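Local coordinates for zinc-type alcohol dehydrogenase-like protein YAHK (PDB 1UUF) that catalyses the NADPH-dependent reduction of a wide range of aldehydes to primary alcohols and binds two zinc ions per subunit, one of them catalytic, at residues Asp121-Glu124 and Asn125-Asp128; Ala179-Thr182 and Thr183-Pro186; Pro318-Gln321 and Glu322-Asp325; Leu324-Cys327 and Ala328-Gly331. One frame throughout, in Å; residues are numbered along the deposited sequence.

Contact 1: residues Asp121-Glu124 and Asn125-Asp128; sequences DGLE and NYCD. With ZN (zinc ion), chain B.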
# COMPACT_ATOMS: atom_id res chain seq x y z
N ASP A 121 15.19 15.79 -3.31
CA ASP A 121 15.39 14.56 -2.54
C ASP A 121 16.08 13.48 -3.37
O ASP A 121 16.21 12.35 -2.91
CB ASP A 121 14.05 14.01 -2.03
CG ASP A 121 13.45 14.85 -0.92
OD1 ASP A 121 14.20 15.57 -0.24
OD2 ASP A 121 12.21 14.77 -0.72
N GLY A 122 16.50 13.83 -4.58
CA GLY A 122 17.16 12.85 -5.42
C GLY A 122 16.16 11.89 -6.06
O GLY A 122 16.50 10.76 -6.41
N LEU A 123 14.93 12.36 -6.22
CA LEU A 123 13.88 11.55 -6.82
C LEU A 123 13.35 12.24 -8.08
O LEU A 123 12.15 12.48 -8.22
CB LEU A 123 12.74 11.33 -5.82
CG LEU A 123 13.11 10.53 -4.57
CD1 LEU A 123 11.93 10.51 -3.61
CD2 LEU A 123 13.50 9.11 -4.97
N GLU A 124 14.26 12.56 -9.00
CA GLU A 124 13.88 13.23 -10.24
C GLU A 124 12.86 12.41 -11.02
O GLU A 124 12.12 12.95 -11.84
CB GLU A 124 15.12 13.48 -11.10
CG GLU A 124 16.15 14.37 -10.42
CD GLU A 124 17.23 13.59 -9.67
OE1 GLU A 124 17.00 12.41 -9.30
OE2 GLU A 124 18.31 14.16 -9.44
N ASN A 125 12.81 11.10 -10.76
CA ASN A 125 11.87 10.21 -11.43
C ASN A 125 10.41 10.49 -11.06
O ASN A 125 9.50 10.16 -11.83
CB ASN A 125 12.22 8.75 -11.13
CG ASN A 125 12.31 8.45 -9.64
OD1 ASN A 125 12.88 9.22 -8.86
ND2 ASN A 125 11.77 7.30 -9.23
N TYR A 126 10.20 11.10 -9.90
CA TYR A 126 8.85 11.42 -9.45
C TYR A 126 8.51 12.90 -9.63
O TYR A 126 7.49 13.38 -9.15
CB TYR A 126 8.67 11.01 -7.99
CG TYR A 126 8.71 9.50 -7.81
CD1 TYR A 126 9.63 8.90 -6.95
CD2 TYR A 126 7.84 8.68 -8.53
CE1 TYR A 126 9.70 7.51 -6.83
CE2 TYR A 126 7.90 7.29 -8.41
CZ TYR A 126 8.83 6.72 -7.57
OH TYR A 126 8.91 5.35 -7.49
N CYS A 127 9.39 13.63 -10.32
CA CYS A 127 9.16 15.05 -10.58
C CYS A 127 7.96 15.18 -11.53
O CYS A 127 7.84 14.41 -12.48
CB CYS A 127 10.40 15.67 -11.22
SG CYS A 127 10.21 17.39 -11.79
N ASP A 128 7.08 16.14 -11.26
CA ASP A 128 5.91 16.33 -12.13
C ASP A 128 6.30 16.85 -13.50
O ASP A 128 5.52 16.78 -14.45
CB ASP A 128 4.93 17.33 -11.52
CG ASP A 128 4.05 16.71 -10.46
OD1 ASP A 128 3.69 15.52 -10.60
OD2 ASP A 128 3.69 17.42 -9.50
ZN ZN B . 11.21 18.56 -9.97
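Leu123 O receives the N-H of Tyr126 at 2.9 Å, and one residue further on the N-H of Cys127 reaches Glu124 O at 3.2 Å. Both hydrogens point almost straight at their oxygens, with N-H...O angles near 158°, yet both donors sit well above the carbonyl planes, as in a tight turn. Packing is closest where Asn125 OD1 lies against the backbone of Leu123, 3.2 Å from Leu123 C and 3.7 Å from its CB, while Asn125 ND2 lies over one face of the Tyr126 ring toward its rim and donates to Met313 O. The same CB makes a looser contact with the tyrosine, 4.1 Å from Tyr126 CD1 at the edge of the ring. The turn follows a Schellman motif, in which Gly122, at positive phi, ends helix 117-120, and it leads to the structural zinc site characteristic of zinc-containing alcohol dehydrogenases. Cys127 SG, anti to its backbone N (chi1 173°), binds the zinc ion at 2.4 Å; Cys113, Cys116 and Cys119 complete the four-cysteine shell. Glu124, bent at chi2, spends its carboxylate on partners elsewhere: Ile317 N through OE1 and Arg158, in a salt bridge, through OE2. The two ends are exposed, and the carboxylates of Asp121 and Asp128 form salt bridges there with the second subunit, Asp121 with its Arg280 and Asp128 with its Lys256 and Lys305.

Contact 2: residues Ala179-Thr182 and Thr183-Pro186; sequences AGIT and TYSP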
# COMPACT_ATOMS: atom_id res chain seq x y z
N ALA A 179 15.55 -1.49 -16.51
CA ALA A 179 15.12 -2.74 -15.90
C ALA A 179 15.79 -2.90 -14.54
O ALA A 179 15.16 -3.30 -13.56
CB ALA A 179 15.45 -3.92 -16.79
N GLY A 180 17.08 -2.58 -14.48
CA GLY A 180 17.81 -2.72 -13.23
C GLY A 180 17.31 -1.80 -12.13
O GLY A 180 16.88 -2.25 -11.07
N ILE A 181 17.34 -0.49 -12.38
CA ILE A 181 16.91 0.44 -11.35
C ILE A 181 15.43 0.28 -10.98
O ILE A 181 15.05 0.48 -9.83
CB ILE A 181 17.20 1.91 -11.76
CG1 ILE A 181 16.82 2.87 -10.63
CG2 ILE A 181 16.46 2.25 -13.04
CD1 ILE A 181 17.59 2.63 -9.33
N THR A 182 14.60 -0.10 -11.95
CA THR A 182 13.18 -0.29 -11.68
C THR A 182 12.95 -1.33 -10.58
O THR A 182 11.99 -1.24 -9.82
CB THR A 182 12.43 -0.70 -12.96
OG1 THR A 182 12.44 0.41 -13.86
CG2 THR A 182 10.98 -1.08 -12.66
N THR A 183 13.83 -2.32 -10.51
CA THR A 183 13.69 -3.35 -9.48
C THR A 183 14.57 -3.04 -8.27
O THR A 183 14.20 -3.32 -7.13
CB THR A 183 14.02 -4.77 -10.03
OG1 THR A 183 15.34 -4.79 -10.59
CG2 THR A 183 13.02 -5.16 -11.11
N TYR A 184 15.74 -2.45 -8.52
CA TYR A 184 16.66 -2.10 -7.44
C TYR A 184 16.03 -1.10 -6.48
O TYR A 184 16.11 -1.25 -5.27
CB TYR A 184 17.94 -1.48 -8.02
CG TYR A 184 18.99 -1.15 -6.99
CD1 TYR A 184 19.92 -2.10 -6.58
CD2 TYR A 184 19.07 0.13 -6.43
CE1 TYR A 184 20.91 -1.79 -5.64
CE2 TYR A 184 20.05 0.45 -5.49
CZ TYR A 184 20.97 -0.51 -5.11
OH TYR A 184 21.93 -0.20 -4.18
N SER A 185 15.40 -0.06 -7.04
CA SER A 185 14.80 0.98 -6.20
C SER A 185 13.80 0.47 -5.16
O SER A 185 13.92 0.79 -3.97
CB SER A 185 14.13 2.04 -7.08
OG SER A 185 13.72 3.14 -6.28
N PRO A 186 12.79 -0.31 -5.58
CA PRO A 186 11.82 -0.80 -4.60
C PRO A 186 12.43 -1.81 -3.63
O PRO A 186 12.04 -1.89 -2.48
CB PRO A 186 10.71 -1.39 -5.46
CG PRO A 186 11.43 -1.83 -6.71
CD PRO A 186 12.38 -0.67 -6.95
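Gly180 O is gripped by three donors from the next turn. Tyr184 N makes the shortest bond, 2.8 Å and nearly along the C=O axis; Thr183 N approaches the same oxygen, at 3.1 Å, from above the carbonyl plane. The third is the hydroxyl of Thr183, whose OG1 donates to Gly180 O over 3.0 Å. A chi1 of 56° places OG1 between the backbone N and carbonyl carbon of Thr183, folding the hydroxyl back onto the helix, where this buried polar group is satisfied. Replacing Thr183 with valine removes the hydroxyl donor, and Gly180 O would probably keep just its two backbone bonds within this stretch. Ser185 N continues the helical pattern with a straight bond to Ile181 O (168°). Pro186 then interrupts it: lacking an N-H, it sets CD 3.0 Å from Thr182 O, and helix 176-189 kinks there. On another side of the helix Ile181 CD1 approaches Tyr184 CD2 obliquely, at 4.1 Å. The helix opens beside the catalytic zinc, which Cys178 binds together with Cys60 and His82, and Thr182 OG1 bonds back to Cys178 O. Ile181 and Tyr184 pack on helix 317-330, Thr182 and Thr183 on helix 205-216, and Thr183 and Pro186 also touch Leu262 of strand 258-263 in the parallel Rossmann-type sheet.

Contact 3: residues Pro318-Gln321 and Glu322-Asp325; sequences PETQ and EMLD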
# COMPACT_ATOMS: atom_id res chain seq x y z
N PRO A 318 20.60 9.71 -8.13
CA PRO A 318 21.53 9.25 -7.10
C PRO A 318 21.47 7.74 -6.86
O PRO A 318 22.50 7.08 -6.75
CB PRO A 318 21.11 10.04 -5.87
CG PRO A 318 20.66 11.34 -6.46
CD PRO A 318 19.85 10.89 -7.65
N GLU A 319 20.25 7.19 -6.79
CA GLU A 319 20.12 5.76 -6.56
C GLU A 319 20.53 4.94 -7.78
O GLU A 319 21.01 3.82 -7.64
CB GLU A 319 18.68 5.40 -6.17
CG GLU A 319 18.52 3.93 -5.83
CD GLU A 319 17.18 3.62 -5.21
OE1 GLU A 319 16.15 4.00 -5.80
OE2 GLU A 319 17.15 2.99 -4.13
N THR A 320 20.32 5.49 -8.97
CA THR A 320 20.71 4.79 -10.19
C THR A 320 22.24 4.67 -10.16
O THR A 320 22.79 3.64 -10.54
CB THR A 320 20.26 5.56 -11.45
OG1 THR A 320 18.85 5.77 -11.40
CG2 THR A 320 20.58 4.75 -12.71
N GLN A 321 22.91 5.71 -9.69
CA GLN A 321 24.37 5.67 -9.61
C GLN A 321 24.80 4.66 -8.55
O GLN A 321 25.76 3.91 -8.75
CB GLN A 321 24.95 7.04 -9.25
CG GLN A 321 26.47 7.06 -9.28
CD GLN A 321 27.02 6.76 -10.67
OE1 GLN A 321 26.91 7.58 -11.58
NE2 GLN A 321 27.60 5.57 -10.84
N GLU A 322 24.10 4.64 -7.43
CA GLU A 322 24.40 3.71 -6.35
C GLU A 322 24.27 2.28 -6.87
O GLU A 322 25.10 1.42 -6.59
CB GLU A 322 23.42 3.91 -5.18
CG GLU A 322 23.68 3.01 -3.99
CD GLU A 322 22.57 3.07 -2.96
OE1 GLU A 322 21.59 2.30 -3.08
OE2 GLU A 322 22.66 3.91 -2.04
N MET A 323 23.21 2.05 -7.63
CA MET A 323 22.96 0.73 -8.20
C MET A 323 24.10 0.30 -9.12
O MET A 323 24.58 -0.82 -9.05
CB MET A 323 21.65 0.73 -8.99
CG MET A 323 21.38 -0.59 -9.67
SD MET A 323 20.18 -0.42 -10.99
CE MET A 323 21.06 0.72 -12.10
N LEU A 324 24.52 1.21 -9.99
CA LEU A 324 25.60 0.90 -10.92
C LEU A 324 26.89 0.56 -10.17
O LEU A 324 27.61 -0.37 -10.55
CB LEU A 324 25.82 2.07 -11.87
CG LEU A 324 24.71 2.21 -12.92
CD1 LEU A 324 24.86 3.50 -13.69
CD2 LEU A 324 24.76 1.01 -13.87
N ASP A 325 27.19 1.31 -9.11
CA ASP A 325 28.40 1.07 -8.33
C ASP A 325 28.30 -0.30 -7.65
O ASP A 325 29.26 -1.09 -7.67
CB ASP A 325 28.58 2.15 -7.26
CG ASP A 325 28.80 3.53 -7.85
OD1 ASP A 325 29.14 3.63 -9.05
OD2 ASP A 325 28.65 4.52 -7.10
O HOH W 1 19.04 3.07 -2.17
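The amide of Gln321 meets the carboxylate of Asp325, one turn on along helix 317-330, from above the carboxylate plane, the two planes 26° apart and Asp325 OD1 tilted only slightly from the amide plane. Gln321 NE2 donates to Asp325 OD1 at 3.1 Å, and the N-H...O angle of 141° makes the bond a bent one. With chi1 at -174° and a bend at chi2, the Gln321 chain bends forward along the helix to reach Asp325, while its OE1 is held by Arg162 N. This i to i+4 side-chain bond runs beside the backbone bond from Asp325 N to Gln321 O, one of four successive alpha-helical bonds that begin with Glu322 N to Pro318 O. Toward the interior, Thr320 and Met323 lie side by side and point the same way, CG2 of Thr320 being 4.1 Å from CE of Met323; Thr320 OG1 turns back to Gly316 O. This side of the helix packs on Ile181 and Tyr184 of helix 176-189 and on Leu161 of strand 161-162. The carboxylates of Glu319 and Glu322 are like charges with 4.6 Å between Glu319 OE2 and Glu322 OE1, probably eased by their separate bonds to Ser185 OG and Tyr184 OH. A single water spans them, donating to Glu319 OE2 at 2.7 Å and to Glu322 OE1 at 2.8 Å.

Contact 4: residues Leu324-Cys327 and Ala328-Gly331; sequences LDFC and AEHG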
# COMPACT_ATOMS: atom_id res chain seq x y z
N LEU A 324 24.52 1.21 -9.99
CA LEU A 324 25.60 0.90 -10.92
C LEU A 324 26.89 0.56 -10.17
O LEU A 324 27.61 -0.37 -10.55
CB LEU A 324 25.82 2.07 -11.87
CG LEU A 324 24.71 2.21 -12.92
CD1 LEU A 324 24.86 3.50 -13.69
CD2 LEU A 324 24.76 1.01 -13.87
N ASP A 325 27.19 1.31 -9.11
CA ASP A 325 28.40 1.07 -8.33
C ASP A 325 28.30 -0.30 -7.65
O ASP A 325 29.26 -1.09 -7.67
CB ASP A 325 28.58 2.15 -7.26
CG ASP A 325 28.80 3.53 -7.85
OD1 ASP A 325 29.14 3.63 -9.05
OD2 ASP A 325 28.65 4.52 -7.10
N PHE A 326 27.14 -0.57 -7.07
CA PHE A 326 26.86 -1.84 -6.39
C PHE A 326 27.03 -3.00 -7.38
O PHE A 326 27.67 -4.00 -7.07
CB PHE A 326 25.42 -1.81 -5.85
CG PHE A 326 24.98 -3.09 -5.20
CD1 PHE A 326 25.32 -3.39 -3.89
CD2 PHE A 326 24.18 -3.99 -5.91
CE1 PHE A 326 24.87 -4.56 -3.28
CE2 PHE A 326 23.73 -5.17 -5.31
CZ PHE A 326 24.07 -5.45 -4.00
N CYS A 327 26.44 -2.86 -8.56
CA CYS A 327 26.53 -3.90 -9.57
C CYS A 327 27.97 -4.09 -10.06
O CYS A 327 28.39 -5.20 -10.34
CB CYS A 327 25.61 -3.59 -10.75
SG CYS A 327 23.85 -3.78 -10.34
N ALA A 328 28.72 -2.99 -10.15
CA ALA A 328 30.10 -3.09 -10.61
C ALA A 328 30.93 -3.86 -9.58
O ALA A 328 31.71 -4.74 -9.94
CB ALA A 328 30.69 -1.70 -10.83
N GLU A 329 30.75 -3.53 -8.31
CA GLU A 329 31.51 -4.19 -7.26
C GLU A 329 31.14 -5.66 -7.10
O GLU A 329 31.97 -6.47 -6.69
CB GLU A 329 31.33 -3.46 -5.92
CG GLU A 329 29.90 -3.31 -5.45
CD GLU A 329 29.81 -2.70 -4.06
OE1 GLU A 329 30.40 -1.61 -3.85
OE2 GLU A 329 29.16 -3.30 -3.19
N HIS A 330 29.90 -6.01 -7.42
CA HIS A 330 29.43 -7.38 -7.30
C HIS A 330 29.43 -8.17 -8.61
O HIS A 330 29.06 -9.35 -8.62
CB HIS A 330 28.03 -7.40 -6.69
CG HIS A 330 28.00 -6.98 -5.25
ND1 HIS A 330 28.35 -7.83 -4.22
CD2 HIS A 330 27.70 -5.80 -4.67
CE1 HIS A 330 28.27 -7.19 -3.08
NE2 HIS A 330 27.87 -5.95 -3.32
N GLY A 331 29.85 -7.53 -9.70
CA GLY A 331 29.90 -8.21 -10.98
C GLY A 331 28.53 -8.58 -11.53
O GLY A 331 28.38 -9.58 -12.22
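Phe326 and His330 form the aromatic part of this contact. Their rings cross obliquely, centroids 4.3 Å apart and planes at 48°. His330 CD2 lies over one face of the phenyl ring, toward its rim, and the imidazole NE2 approaches Phe326 CE1 at 3.3 Å. With chi1 at 176°, CG of Phe326 is anti to the backbone N, which carries the ring alongside the following turn to where the imidazole can cover it. Arg188 of helix 176-189 adds a cation-pi contact to the same phenyl ring. Backbone bonds make up the second group: Ala328 N to Leu324 O at 2.9 Å and Glu329 N to Asp325 O at 2.9 Å, the latter the straighter, at 163°. They belong to the last turns of helix 317-330, which closes in a Schellman motif, with Gly331 at positive phi just beyond. Trimming Phe326 to alanine takes away the ring under the imidazole, and His330 would probably be freer to turn while Arg188 would lose its cation-pi partner. Van der Waals contacts form the third group, mostly with parts outside this stretch. Cys327 packs on Leu176 and Leu213, Leu324 on Leu176 and Ile163, and Phe326 touches Ala216, while the methyl group of Ala328 rests 3.4 Å from Leu324 O and reaches Arg164 and His165 outside the helix.

Along the chain the contacts follow in numerical order. Contact 1 lies in the GroES-like part of the chain, at the structural zinc; contacts 3 and 4 are consecutive parts of helix 317-330 in the zinc-binding dehydrogenase (Rossmann-type) part, sharing Leu324 and Asp325, with centres about 9 Å apart. Contact 2, on helix 176-189, lies with its centre about 10 Å from that of contact 3, and the two helices are joined by probable Ser185-Glu319 and Tyr184-Glu322 hydrogen bonds. Tyr184 also packs against Phe326 of contact 4. Pro318 touches Gly122 and Glu124, so helix 317-330 links the zinc-binding loop to the helix that starts at the catalytic zinc.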